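Long-range contact in EmrA (Aquifex aeolicus, PDB 4TKO), which serves as the periplasmic adaptor of a major facilitator superfamily multidrug efflux pump, probably helping to export xenobiotics across the cell envelope: residues A[53-67]-A[206-220]. Sequence-based numbering, arbitrary orientation.
Sequences PTYYELEKRTLEKKM and LKERIKTAEQKIKDT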
loop_
_atom_site.group_PDB
_atom_site.type_symbol
_atom_site.label_atom_id
_atom_site.label_comp_id
_atom_site.label_asym_id
_atom_site.label_seq_id
_atom_site.Cartn_x
_atom_site.Cartn_y
_atom_site.Cartn_z
ATOM N N PRO A 53 19.285 4.882 -16.081
ATOM C CA PRO A 53 18.079 5.021 -15.255
ATOM C C PRO A 53 17.703 6.445 -14.853
ATOM O O PRO A 53 16.701 6.607 -14.170
ATOM C CB PRO A 53 18.451 4.236 -14.005
ATOM C CG PRO A 53 19.916 4.533 -13.849
ATOM C CD PRO A 53 20.485 4.733 -15.246
ATOM N N THR A 54 18.488 7.443 -15.237
ATOM C CA THR A 54 18.321 8.767 -14.664
ATOM C C THR A 54 16.865 9.239 -14.761
ATOM O O THR A 54 16.294 9.715 -13.780
ATOM C CB THR A 54 19.273 9.799 -15.324
ATOM O OG1 THR A 54 19.200 9.701 -16.747
ATOM C CG2 THR A 54 20.694 9.531 -14.898
ATOM N N TYR A 55 16.249 9.055 -15.920
ATOM C CA TYR A 55 14.866 9.474 -16.123
ATOM C C TYR A 55 13.903 8.863 -15.111
ATOM O O TYR A 55 13.104 9.565 -14.507
ATOM C CB TYR A 55 14.412 9.110 -17.526
ATOM C CG TYR A 55 13.016 9.571 -17.869
ATOM C CD1 TYR A 55 11.896 8.923 -17.361
ATOM C CD2 TYR A 55 12.818 10.638 -18.734
ATOM C CE1 TYR A 55 10.617 9.346 -17.690
ATOM C CE2 TYR A 55 11.545 11.061 -19.071
ATOM C CZ TYR A 55 10.453 10.414 -18.546
ATOM O OH TYR A 55 9.198 10.848 -18.884
ATOM N N TYR A 56 13.968 7.548 -14.945
ATOM C CA TYR A 56 13.084 6.861 -14.020
ATOM C C TYR A 56 13.379 7.273 -12.584
ATOM O O TYR A 56 12.492 7.228 -11.723
ATOM C CB TYR A 56 13.200 5.338 -14.184
ATOM C CG TYR A 56 12.685 4.844 -15.515
ATOM C CD1 TYR A 56 11.421 5.188 -15.961
ATOM C CD2 TYR A 56 13.481 4.063 -16.353
ATOM C CE1 TYR A 56 10.949 4.756 -17.191
ATOM C CE2 TYR A 56 13.008 3.620 -17.590
ATOM C CZ TYR A 56 11.739 3.966 -17.997
ATOM O OH TYR A 56 11.265 3.536 -19.213
ATOM N N GLU A 57 14.617 7.679 -12.326
ATOM C CA GLU A 57 14.998 8.105 -10.985
ATOM C C GLU A 57 14.537 9.526 -10.701
ATOM O O GLU A 57 14.193 9.862 -9.573
ATOM C CB GLU A 57 16.499 7.978 -10.794
ATOM C CG GLU A 57 16.913 6.550 -10.543
ATOM C CD GLU A 57 18.415 6.373 -10.407
ATOM O OE1 GLU A 57 19.171 7.129 -11.059
ATOM O OE2 GLU A 57 18.834 5.469 -9.646
ATOM N N LEU A 58 14.525 10.355 -11.730
ATOM C CA LEU A 58 13.949 11.679 -11.610
ATOM C C LEU A 58 12.459 11.544 -11.326
ATOM O O LEU A 58 11.937 12.139 -10.384
ATOM C CB LEU A 58 14.181 12.500 -12.882
ATOM C CG LEU A 58 13.615 13.921 -12.817
ATOM C CD1 LEU A 58 14.498 14.827 -11.959
ATOM C CD2 LEU A 58 13.398 14.509 -14.201
ATOM N N GLU A 59 11.789 10.747 -12.148
ATOM C CA GLU A 59 10.362 10.488 -12.008
ATOM C C GLU A 59 10.009 10.080 -10.583
ATOM O O GLU A 59 9.006 10.522 -10.042
ATOM C CB GLU A 59 9.921 9.404 -12.992
ATOM C CG GLU A 59 8.446 9.034 -12.917
ATOM C CD GLU A 59 8.119 7.763 -13.701
ATOM O OE1 GLU A 59 8.619 6.680 -13.318
ATOM O OE2 GLU A 59 7.368 7.845 -14.702
ATOM N N LYS A 60 10.842 9.248 -9.975
ATOM C CA LYS A 60 10.602 8.808 -8.613
ATOM C C LYS A 60 10.783 9.966 -7.648
ATOM O O LYS A 60 9.990 10.162 -6.735
ATOM C CB LYS A 60 11.538 7.661 -8.230
ATOM C CG LYS A 60 11.491 7.290 -6.755
ATOM C CD LYS A 60 12.519 6.224 -6.414
ATOM C CE LYS A 60 12.701 6.076 -4.915
ATOM N NZ LYS A 60 13.958 5.357 -4.548
ATOM N N ARG A 61 11.830 10.746 -7.854
ATOM C CA ARG A 61 12.153 11.784 -6.899
ATOM C C ARG A 61 11.282 13.007 -7.124
ATOM O O ARG A 61 11.035 13.760 -6.195
ATOM C CB ARG A 61 13.636 12.119 -6.971
ATOM C CG ARG A 61 14.495 10.959 -6.454
ATOM C CD ARG A 61 15.976 11.251 -6.568
ATOM N NE ARG A 61 16.301 12.547 -5.986
ATOM C CZ ARG A 61 17.489 13.131 -6.090
ATOM N NH1 ARG A 61 18.464 12.524 -6.757
ATOM N NH2 ARG A 61 17.700 14.318 -5.531
ATOM N N THR A 62 10.793 13.189 -8.344
ATOM C CA THR A 62 9.739 14.167 -8.588
ATOM C C THR A 62 8.544 13.846 -7.690
ATOM O O THR A 62 7.822 14.736 -7.252
ATOM C CB THR A 62 9.287 14.179 -10.071
ATOM O OG1 THR A 62 10.280 14.827 -10.876
ATOM C CG2 THR A 62 7.967 14.917 -10.241
ATOM N N LEU A 63 8.347 12.564 -7.408
ATOM C CA LEU A 63 7.221 12.128 -6.598
ATOM C C LEU A 63 7.529 12.256 -5.121
ATOM O O LEU A 63 6.639 12.519 -4.321
ATOM C CB LEU A 63 6.842 10.680 -6.908
ATOM C CG LEU A 63 6.263 10.303 -8.275
ATOM C CD1 LEU A 63 5.847 8.861 -8.254
ATOM C CD2 LEU A 63 5.097 11.183 -8.668
ATOM N N GLU A 64 8.791 12.055 -4.757
ATOM C CA GLU A 64 9.206 12.171 -3.362
ATOM C C GLU A 64 9.190 13.632 -2.903
ATOM O O GLU A 64 9.085 13.920 -1.714
ATOM C CB GLU A 64 10.595 11.564 -3.162
ATOM C CG GLU A 64 10.614 10.041 -3.120
ATOM C CD GLU A 64 12.011 9.468 -3.334
ATOM O OE1 GLU A 64 12.731 9.967 -4.237
ATOM O OE2 GLU A 64 12.388 8.521 -2.603
ATOM N N LYS A 65 9.302 14.549 -3.857
ATOM C CA LYS A 65 9.137 15.962 -3.566
ATOM C C LYS A 65 7.697 16.203 -3.160
ATOM O O LYS A 65 7.421 16.760 -2.098
ATOM C CB LYS A 65 9.486 16.825 -4.778
ATOM C CG LYS A 65 10.896 16.638 -5.295
ATOM C CD LYS A 65 11.896 17.555 -4.612
ATOM C CE LYS A 65 13.250 17.495 -5.326
ATOM N NZ LYS A 65 13.152 17.699 -6.816
ATOM N N LYS A 66 6.783 15.766 -4.022
ATOM C CA LYS A 66 5.356 15.943 -3.801
ATOM C C LYS A 66 4.871 15.168 -2.579
ATOM O O LYS A 66 3.877 15.531 -1.959
ATOM C CB LYS A 66 4.586 15.528 -5.055
ATOM C CG LYS A 66 5.027 16.316 -6.293
ATOM C CD LYS A 66 4.262 15.939 -7.564
ATOM C CE LYS A 66 4.762 16.757 -8.759
ATOM N NZ LYS A 66 3.901 16.613 -9.973
ATOM N N MET A 67 5.612 14.124 -2.218
ATOM C CA MET A 67 5.303 13.333 -1.034
ATOM C C MET A 67 5.502 14.139 0.250
ATOM O O MET A 67 4.595 14.231 1.078
ATOM C CB MET A 67 6.163 12.068 -0.998
ATOM C CG MET A 67 6.179 11.366 0.351
ATOM S SD MET A 67 5.203 9.850 0.358
ATOM C CE MET A 67 6.042 8.912 1.631
ATOM N N LEU A 206 0.233 7.858 -3.454
ATOM C CA LEU A 206 1.568 8.315 -3.820
ATOM C C LEU A 206 2.616 7.298 -3.417
ATOM O O LEU A 206 3.594 7.097 -4.127
ATOM C CB LEU A 206 1.893 9.659 -3.179
ATOM C CG LEU A 206 1.684 10.870 -4.082
ATOM C CD1 LEU A 206 2.510 12.054 -3.587
ATOM C CD2 LEU A 206 2.024 10.516 -5.513
ATOM N N LYS A 207 2.427 6.666 -2.269
ATOM C CA LYS A 207 3.343 5.618 -1.851
ATOM C C LYS A 207 3.306 4.504 -2.883
ATOM O O LYS A 207 4.283 3.779 -3.068
ATOM C CB LYS A 207 2.981 5.090 -0.463
ATOM C CG LYS A 207 3.316 6.057 0.660
ATOM C CD LYS A 207 2.984 5.477 2.024
ATOM C CE LYS A 207 3.293 6.476 3.128
ATOM N NZ LYS A 207 2.768 6.011 4.439
ATOM N N GLU A 208 2.171 4.398 -3.569
ATOM C CA GLU A 208 1.975 3.380 -4.588
ATOM C C GLU A 208 2.670 3.764 -5.890
ATOM O O GLU A 208 3.257 2.915 -6.558
ATOM C CB GLU A 208 0.483 3.149 -4.834
ATOM C CG GLU A 208 0.187 1.915 -5.669
ATOM C CD GLU A 208 0.726 0.629 -5.039
ATOM O OE1 GLU A 208 1.142 0.652 -3.854
ATOM O OE2 GLU A 208 0.729 -0.409 -5.735
ATOM N N ARG A 209 2.603 5.042 -6.249
ATOM C CA ARG A 209 3.279 5.530 -7.447
ATOM C C ARG A 209 4.798 5.437 -7.308
ATOM O O ARG A 209 5.495 5.084 -8.262
ATOM C CB ARG A 209 2.862 6.964 -7.748
ATOM C CG ARG A 209 1.452 7.068 -8.288
ATOM C CD ARG A 209 1.137 8.467 -8.779
ATOM N NE ARG A 209 -0.089 8.469 -9.564
ATOM C CZ ARG A 209 -0.122 8.364 -10.887
ATOM N NH1 ARG A 209 1.015 8.266 -11.570
ATOM N NH2 ARG A 209 -1.286 8.365 -11.529
ATOM N N ILE A 210 5.295 5.759 -6.117
ATOM C CA ILE A 210 6.687 5.534 -5.754
ATOM C C ILE A 210 7.087 4.072 -5.947
ATOM O O ILE A 210 8.010 3.764 -6.696
ATOM C CB ILE A 210 6.960 5.921 -4.276
ATOM C CG1 ILE A 210 6.519 7.359 -3.994
ATOM C CG2 ILE A 210 8.426 5.724 -3.920
ATOM C CD1 ILE A 210 7.138 8.363 -4.898
ATOM N N LYS A 211 6.394 3.182 -5.248
ATOM C CA LYS A 211 6.647 1.745 -5.316
ATOM C C LYS A 211 6.781 1.255 -6.757
ATOM O O LYS A 211 7.580 0.367 -7.060
ATOM C CB LYS A 211 5.517 0.994 -4.607
ATOM C CG LYS A 211 5.655 -0.512 -4.563
ATOM C CD LYS A 211 4.504 -1.139 -3.788
ATOM C CE LYS A 211 4.654 -2.651 -3.688
ATOM N NZ LYS A 211 3.539 -3.249 -2.911
ATOM N N THR A 212 5.992 1.861 -7.636
ATOM C CA THR A 212 5.954 1.498 -9.037
ATOM C C THR A 212 7.152 2.080 -9.795
ATOM O O THR A 212 7.761 1.408 -10.630
ATOM C CB THR A 212 4.638 1.965 -9.670
ATOM O OG1 THR A 212 3.633 0.969 -9.444
ATOM C CG2 THR A 212 4.799 2.181 -11.159
ATOM N N ALA A 213 7.487 3.328 -9.488
ATOM C CA ALA A 213 8.694 3.952 -10.010
ATOM C C ALA A 213 9.964 3.192 -9.599
ATOM O O ALA A 213 10.858 2.981 -10.412
ATOM C CB ALA A 213 8.773 5.381 -9.552
ATOM N N GLU A 214 10.056 2.779 -8.344
ATOM C CA GLU A 214 11.213 2.004 -7.920
ATOM C C GLU A 214 11.293 0.704 -8.703
ATOM O O GLU A 214 12.377 0.140 -8.856
ATOM C CB GLU A 214 11.178 1.722 -6.415
ATOM C CG GLU A 214 11.844 2.816 -5.579
ATOM C CD GLU A 214 11.195 3.015 -4.201
ATOM O OE1 GLU A 214 10.104 2.448 -3.947
ATOM O OE2 GLU A 214 11.782 3.747 -3.368
ATOM N N GLN A 215 10.155 0.229 -9.208
ATOM C CA GLN A 215 10.179 -0.984 -10.014
ATOM C C GLN A 215 10.810 -0.680 -11.352
ATOM O O GLN A 215 11.705 -1.393 -11.796
ATOM C CB GLN A 215 8.788 -1.572 -10.211
ATOM C CG GLN A 215 8.584 -2.857 -9.425
ATOM C CD GLN A 215 9.654 -3.892 -9.711
ATOM O OE1 GLN A 215 10.027 -4.098 -10.859
ATOM N NE2 GLN A 215 10.159 -4.546 -8.661
ATOM N N LYS A 216 10.355 0.395 -11.984
ATOM C CA LYS A 216 10.886 0.779 -13.279
ATOM C C LYS A 216 12.412 0.934 -13.183
ATOM O O LYS A 216 13.143 0.528 -14.084
ATOM C CB LYS A 216 10.223 2.067 -13.780
ATOM C CG LYS A 216 8.712 1.966 -13.891
ATOM C CD LYS A 216 8.082 3.175 -14.571
ATOM C CE LYS A 216 6.559 3.060 -14.518
ATOM N NZ LYS A 216 5.849 4.378 -14.595
ATOM N N ILE A 217 12.883 1.485 -12.068
ATOM C CA ILE A 217 14.300 1.684 -11.864
ATOM C C ILE A 217 15.008 0.336 -11.767
ATOM O O ILE A 217 16.053 0.125 -12.375
ATOM C CB ILE A 217 14.571 2.523 -10.598
ATOM C CG1 ILE A 217 14.104 3.960 -10.811
ATOM C CG2 ILE A 217 16.054 2.517 -10.250
ATOM C CD1 ILE A 217 13.936 4.732 -9.533
ATOM N N LYS A 218 14.436 -0.576 -11.001
ATOM C CA LYS A 218 14.995 -1.912 -10.859
ATOM C C LYS A 218 14.955 -2.679 -12.197
ATOM O O LYS A 218 15.834 -3.493 -12.485
ATOM C CB LYS A 218 14.239 -2.673 -9.755
ATOM C CG LYS A 218 14.667 -4.119 -9.566
ATOM C CD LYS A 218 13.988 -4.742 -8.355
ATOM C CE LYS A 218 13.932 -6.259 -8.474
ATOM N NZ LYS A 218 13.131 -6.704 -9.659
ATOM N N ASP A 219 13.948 -2.400 -13.020
ATOM C CA ASP A 219 13.805 -3.083 -14.303
ATOM C C ASP A 219 14.789 -2.603 -15.365
ATOM O O ASP A 219 14.771 -3.097 -16.509
ATOM C CB ASP A 219 12.379 -2.926 -14.845
ATOM C CG ASP A 219 11.370 -3.776 -14.096
ATOM O OD1 ASP A 219 11.749 -4.890 -13.634
ATOM O OD2 ASP A 219 10.200 -3.314 -13.976
ATOM N N THR A 220 15.636 -1.642 -15.008
ATOM C CA THR A 220 16.602 -1.138 -15.973
ATOM C C THR A 220 17.790 -2.083 -16.042
ATOM O O THR A 220 18.613 -1.982 -16.952
ATOM C CB THR A 220 17.079 0.284 -15.653
ATOM O OG1 THR A 220 17.604 0.328 -14.324
ATOM C CG2 THR A 220 15.935 1.282 -15.783
#
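Tyr-56 faces Ile-217 and Lys-60 faces Ala-213 across two antiparallel helices, whose axes make an angle of 167° and approach to 8.8 Å. This is the base of the alpha-helical hairpin of a membrane fusion protein, largely predicted to be coiled coil, where it leaves the lipoyl-like barrel-sandwich hybrid domain. No hydrogen bond links the helices; apolar contacts and charge pairs join them. Ala-213 CB meets Lys-60 CB at 3.8 Å, the small methyl fitting where the CA atoms come within 5.4 Å. With CG anti to the backbone N (chi1 171°), the extended Lys-60 chain brings NZ to 3.0 Å from Glu-214 OE2, a salt bridge. Ile-217 CD1 lies against Lys-60 CD at 3.7 Å, and its CG1 against Tyr-56 CB. A long, probably weak salt bridge pairs Glu-59 OE2 with Lys-216 NZ at 3.8 Å. Leu-63 CD1 rests on Arg-209 CB, 3.6 Å away, and Leu-206 CD1 packs near the Met-67 backbone. At the barrel-sandwich end, the Tyr-56 hydroxyl is hydrogen-bonded to Ser-28 O. Over one face of that ring, Lys-216 CB makes a CH-pi contact, 4.3 Å from the centroid and 23° off the normal.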